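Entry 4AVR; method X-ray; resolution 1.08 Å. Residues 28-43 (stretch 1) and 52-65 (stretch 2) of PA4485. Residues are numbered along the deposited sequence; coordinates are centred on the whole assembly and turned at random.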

# COMPACT_ATOMS: atom_id res chain seq x y z
N ALA A 28 -10.44 7.54 4.61
CA ALA A 28 -11.34 7.00 5.62
C ALA A 28 -10.51 6.36 6.74
O ALA A 28 -9.33 6.12 6.57
CB ALA A 28 -12.27 5.98 4.99
N MET A 29 -11.15 6.08 7.87
CA MET A 29 -10.51 5.37 8.99
C MET A 29 -11.03 3.95 9.02
O MET A 29 -11.81 3.56 9.89
CB MET A 29 -10.79 6.08 10.30
CG MET A 29 -10.07 7.42 10.40
SD MET A 29 -8.27 7.26 10.50
CE MET A 29 -8.05 6.63 12.14
N THR A 30 -10.60 3.17 8.04
CA THR A 30 -11.12 1.84 7.80
C THR A 30 -10.00 0.81 7.85
O THR A 30 -8.80 1.15 7.78
CB THR A 30 -11.86 1.75 6.44
OG1 THR A 30 -11.01 2.22 5.39
CG2 THR A 30 -13.12 2.59 6.47
N ALA A 31 -10.40 -0.45 7.97
CA ALA A 31 -9.46 -1.54 8.05
C ALA A 31 -10.06 -2.87 7.62
O ALA A 31 -11.28 -3.06 7.60
CB ALA A 31 -8.89 -1.66 9.47
N ALA A 32 -9.17 -3.80 7.31
CA ALA A 32 -9.47 -5.19 7.01
C ALA A 32 -9.16 -6.08 8.18
O ALA A 32 -8.11 -5.93 8.81
CB ALA A 32 -8.66 -5.66 5.81
N HIS A 33 -10.04 -7.04 8.45
CA HIS A 33 -9.85 -8.05 9.48
C HIS A 33 -10.50 -9.32 9.00
O HIS A 33 -11.47 -9.27 8.24
CB HIS A 33 -10.47 -7.56 10.79
CG HIS A 33 -10.19 -8.45 11.97
ND1 HIS A 33 -10.99 -9.49 12.32
CD2 HIS A 33 -9.15 -8.43 12.88
CE1 HIS A 33 -10.48 -10.08 13.41
NE2 HIS A 33 -9.35 -9.44 13.75
N ARG A 34 -9.99 -10.47 9.41
CA ARG A 34 -10.50 -11.73 8.85
C ARG A 34 -11.92 -12.08 9.26
O ARG A 34 -12.63 -12.74 8.51
CB ARG A 34 -9.59 -12.89 9.23
CG ARG A 34 -8.29 -12.92 8.46
CD ARG A 34 -7.41 -14.01 9.02
NE ARG A 34 -6.08 -14.02 8.42
CZ ARG A 34 -5.09 -13.20 8.77
NH1 ARG A 34 -5.29 -12.29 9.72
NH2 ARG A 34 -3.90 -13.30 8.17
N THR A 35 -12.32 -11.68 10.46
CA THR A 35 -13.58 -12.19 11.02
C THR A 35 -14.52 -11.17 11.65
O THR A 35 -15.72 -11.45 11.76
CB THR A 35 -13.31 -13.29 12.08
OG1 THR A 35 -12.52 -12.75 13.15
CG2 THR A 35 -12.62 -14.49 11.45
N LEU A 36 -14.04 -10.00 12.08
CA LEU A 36 -14.93 -9.06 12.75
C LEU A 36 -16.04 -8.61 11.79
O LEU A 36 -15.81 -8.44 10.59
CB LEU A 36 -14.17 -7.84 13.26
CG LEU A 36 -13.44 -8.07 14.57
CD1 LEU A 36 -12.39 -6.97 14.79
CD2 LEU A 36 -14.40 -8.16 15.75
N PRO A 37 -17.26 -8.42 12.31
CA PRO A 37 -18.33 -7.95 11.44
C PRO A 37 -18.03 -6.59 10.79
O PRO A 37 -17.39 -5.75 11.41
CB PRO A 37 -19.54 -7.83 12.38
CG PRO A 37 -19.19 -8.66 13.56
CD PRO A 37 -17.71 -8.59 13.70
N PHE A 38 -18.49 -6.39 9.56
CA PHE A 38 -18.34 -5.10 8.92
C PHE A 38 -19.04 -4.03 9.76
O PHE A 38 -20.17 -4.20 10.19
CB PHE A 38 -18.89 -5.12 7.50
CG PHE A 38 -18.20 -6.09 6.57
CD1 PHE A 38 -16.82 -6.17 6.52
CD2 PHE A 38 -18.94 -6.91 5.72
CE1 PHE A 38 -16.19 -7.06 5.66
CE2 PHE A 38 -18.33 -7.79 4.86
CZ PHE A 38 -16.95 -7.86 4.82
N GLY A 39 -18.32 -2.93 9.98
CA GLY A 39 -18.81 -1.85 10.81
C GLY A 39 -18.25 -1.88 12.23
O GLY A 39 -18.38 -0.89 12.95
N ALA A 40 -17.66 -2.99 12.63
CA ALA A 40 -17.06 -3.10 13.97
C ALA A 40 -15.98 -2.03 14.15
O ALA A 40 -15.18 -1.80 13.26
CB ALA A 40 -16.46 -4.48 14.19
N ARG A 41 -15.99 -1.38 15.31
CA ARG A 41 -14.97 -0.41 15.69
C ARG A 41 -13.88 -1.10 16.49
O ARG A 41 -14.16 -1.86 17.41
CB ARG A 41 -15.58 0.76 16.49
CG ARG A 41 -16.51 1.64 15.67
CD ARG A 41 -17.20 2.74 16.46
NE ARG A 41 -16.28 3.77 16.98
CZ ARG A 41 -15.99 3.98 18.26
NH1 ARG A 41 -16.52 3.22 19.22
NH2 ARG A 41 -15.15 4.95 18.59
N VAL A 42 -12.63 -0.79 16.15
CA VAL A 42 -11.47 -1.42 16.75
C VAL A 42 -10.44 -0.36 17.11
O VAL A 42 -10.06 0.44 16.25
CB VAL A 42 -10.86 -2.41 15.74
CG1 VAL A 42 -9.63 -3.11 16.31
CG2 VAL A 42 -11.89 -3.44 15.27
N ARG A 43 -9.98 -0.35 18.36
CA ARG A 43 -8.84 0.47 18.74
C ARG A 43 -7.55 -0.28 18.42
O ARG A 43 -7.34 -1.40 18.89
CB ARG A 43 -8.87 0.85 20.22
CG ARG A 43 -7.72 1.80 20.59
CD ARG A 43 -7.90 2.43 21.96
NE ARG A 43 -8.82 3.58 21.85
CZ ARG A 43 -9.99 3.75 22.46
NH1 ARG A 43 -10.47 2.87 23.35
NH2 ARG A 43 -10.69 4.85 22.20
N SER A 52 -2.29 5.44 19.05
CA SER A 52 -3.50 4.66 18.82
C SER A 52 -4.51 5.41 17.99
O SER A 52 -4.55 6.64 17.97
CB SER A 52 -4.14 4.23 20.14
OG SER A 52 -4.68 5.30 20.85
N VAL A 53 -5.30 4.63 17.26
CA VAL A 53 -6.43 5.14 16.46
C VAL A 53 -7.59 4.17 16.60
O VAL A 53 -7.42 3.04 17.05
CB VAL A 53 -6.09 5.29 14.97
CG1 VAL A 53 -4.91 6.24 14.76
CG2 VAL A 53 -5.81 3.96 14.32
N VAL A 54 -8.78 4.63 16.19
CA VAL A 54 -9.95 3.75 16.07
C VAL A 54 -10.30 3.65 14.59
O VAL A 54 -10.43 4.66 13.89
CB VAL A 54 -11.13 4.28 16.89
CG1 VAL A 54 -12.35 3.41 16.67
CG2 VAL A 54 -10.77 4.32 18.36
N VAL A 55 -10.43 2.41 14.12
CA VAL A 55 -10.83 2.13 12.75
C VAL A 55 -12.12 1.33 12.73
O VAL A 55 -12.53 0.73 13.72
CB VAL A 55 -9.73 1.37 11.97
CG1 VAL A 55 -8.49 2.24 11.80
CG2 VAL A 55 -9.42 0.03 12.63
N ARG A 56 -12.77 1.37 11.56
CA ARG A 56 -14.01 0.64 11.29
C ARG A 56 -13.70 -0.45 10.28
O ARG A 56 -13.09 -0.18 9.23
CB ARG A 56 -15.00 1.67 10.70
CG ARG A 56 -16.33 1.16 10.23
CD ARG A 56 -17.20 2.33 9.78
NE ARG A 56 -16.66 3.11 8.65
CZ ARG A 56 -16.85 2.80 7.37
NH1 ARG A 56 -17.56 1.73 7.02
NH2 ARG A 56 -16.36 3.58 6.42
N ILE A 57 -14.13 -1.69 10.54
CA ILE A 57 -13.85 -2.81 9.65
C ILE A 57 -14.76 -2.75 8.41
O ILE A 57 -15.98 -2.70 8.54
CB ILE A 57 -14.02 -4.18 10.37
CG1 ILE A 57 -13.12 -4.23 11.62
CG2 ILE A 57 -13.77 -5.33 9.40
CD1 ILE A 57 -11.64 -3.94 11.36
N ASN A 58 -14.16 -2.76 7.23
CA ASN A 58 -14.93 -2.78 5.99
C ASN A 58 -14.36 -3.71 4.93
O ASN A 58 -14.77 -3.63 3.78
CB ASN A 58 -15.15 -1.36 5.43
CG ASN A 58 -13.92 -0.82 4.73
OD1 ASN A 58 -12.84 -1.38 4.87
ND2 ASN A 58 -14.09 0.26 3.97
N ASP A 59 -13.44 -4.61 5.29
CA ASP A 59 -12.81 -5.46 4.29
C ASP A 59 -12.29 -6.73 4.94
O ASP A 59 -12.18 -6.82 6.17
CB ASP A 59 -11.67 -4.69 3.60
CG ASP A 59 -11.34 -5.20 2.19
OD1 ASP A 59 -12.01 -6.12 1.68
OD2 ASP A 59 -10.40 -4.64 1.59
N ARG A 60 -11.98 -7.70 4.08
CA ARG A 60 -11.35 -8.95 4.46
C ARG A 60 -9.89 -8.95 4.03
O ARG A 60 -9.36 -7.94 3.57
CB ARG A 60 -12.16 -10.13 3.88
CG ARG A 60 -13.59 -10.20 4.41
CD ARG A 60 -13.62 -10.43 5.90
NE ARG A 60 -14.97 -10.38 6.44
CZ ARG A 60 -15.28 -9.89 7.64
NH1 ARG A 60 -14.33 -9.41 8.45
NH2 ARG A 60 -16.55 -9.85 8.06
N GLY A 61 -9.25 -10.09 4.22
CA GLY A 61 -7.83 -10.11 4.53
C GLY A 61 -7.66 -9.74 6.00
O GLY A 61 -8.62 -9.49 6.70
N PRO A 62 -6.41 -9.64 6.48
CA PRO A 62 -5.16 -9.80 5.75
C PRO A 62 -4.88 -11.18 5.17
O PRO A 62 -5.55 -12.18 5.50
CB PRO A 62 -4.09 -9.49 6.79
CG PRO A 62 -4.77 -8.66 7.81
CD PRO A 62 -6.18 -9.09 7.83
N PHE A 63 -3.83 -11.22 4.36
CA PHE A 63 -3.51 -12.36 3.50
C PHE A 63 -2.20 -13.09 3.86
O PHE A 63 -1.77 -13.96 3.10
CB PHE A 63 -3.45 -11.89 2.04
CG PHE A 63 -4.70 -11.19 1.59
CD1 PHE A 63 -5.91 -11.88 1.60
CD2 PHE A 63 -4.69 -9.86 1.20
CE1 PHE A 63 -7.08 -11.26 1.20
CE2 PHE A 63 -5.86 -9.23 0.80
CZ PHE A 63 -7.06 -9.93 0.80
N ARG A 64 -1.58 -12.74 4.99
CA ARG A 64 -0.38 -13.43 5.46
C ARG A 64 -0.55 -13.83 6.93
O ARG A 64 -1.06 -13.04 7.72
CB ARG A 64 0.84 -12.49 5.33
CG ARG A 64 1.26 -12.13 3.91
CD ARG A 64 1.93 -13.27 3.17
NE ARG A 64 3.30 -13.48 3.63
CZ ARG A 64 4.05 -14.53 3.30
NH1 ARG A 64 3.55 -15.50 2.54
NH2 ARG A 64 5.29 -14.62 3.76
N ARG A 65 -0.11 -15.05 7.28
CA ARG A 65 -0.01 -15.51 8.66
C ARG A 65 0.83 -14.50 9.44
O ARG A 65 1.87 -14.04 8.95
CB ARG A 65 0.71 -16.85 8.77
CG ARG A 65 0.02 -18.05 8.12
CD ARG A 65 0.95 -19.26 8.14
NE ARG A 65 2.10 -19.10 7.25
CZ ARG A 65 3.16 -19.91 7.21
NH1 ARG A 65 3.26 -20.96 8.02
NH2 ARG A 65 4.15 -19.66 6.35
O HOH W 1 -12.27 2.59 2.80
O HOH W 2 -7.53 5.76 20.06

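The strand of stretch 2 is flanked along both edges by stretch 1, parallel on one side and antiparallel on the other. Strand 30-32 runs at 55° to it, and strand 41-43 at 153°. The two share one partner in the register: Arg56 pairs with both Thr30 and Arg41.

On the parallel side the backbone bonds alternate. Arg56 N donates to Met29 O at 2.9 Å, Ala31 N to Arg56 O at 3.0 Å, and Asn58 N to Ala31 O at 2.9 Å. His33 N continues the series to Asp59 O at 3.1 Å. On the antiparallel side, Val42 and Val55 form a reciprocal pair: Val42 N to Val55 O and Val55 N to Val42 O are both 2.9 Å. Ile57 N donates to Ala40 O at 2.9 Å, and Gly39 N to Ile57 O at 2.8 Å. CA-H...O contacts fill in between, such as Thr30 CA to Arg56 O at 3.2 Å.

Ala31, Val42, Val55 and Ile57 share one face of the sheet, and all four are buried. Ile57 has the largest area covered by the other stretch. Its CD1 lies 4.0 Å from Ala31 CB, and its CG1 lies 3.9 Å from Val42 CG2. Ala31 is small, and its CB packs 3.6 Å from Val55 CG2. Met29 folds with all three chi angles m, which brings its CE to 3.7 Å from Val53 CB.

The other face carries Thr30, Arg41, Arg43, Val54 and Arg56. Val54 CG1 lies over a face of the Arg41 guanidinium, 3.7 Å from Arg41 NH2. Thr30 CG2 covers a face of the Arg56 guanidinium, 3.4 Å from Arg56 NH2. Water 1 bridges Thr30 OG1 and Asn58 ND2; water 2 bridges Arg43 NE and Ser52 OG.

Arg60 ties down the loop between the two flanking strands. Its CA-to-CB bond points away, but the long side chain returns. Arg60 NH1 donates to His33 O at 2.9 Å and to Leu36 O at 2.8 Å; Arg60 NH2 also reaches Leu36 O, at 3.0 Å. These carbonyls lie at the guanidinium edge, leaving a face free to stack on the Phe38 ring, with centres 4.2 Å apart and planes at 22°. His33 ND1 steadies the loop by accepting from Thr35 N at 3.2 Å and Leu36 N at 3.1 Å.

A type II turn, Pro37 to Ala40, leads into the antiparallel edge. Gly39 suits its positive phi, where a CB would jam against the preceding carbonyl. At Gly61, a CB would clash with Phe63 CZ. Pro62 follows through a cis peptide.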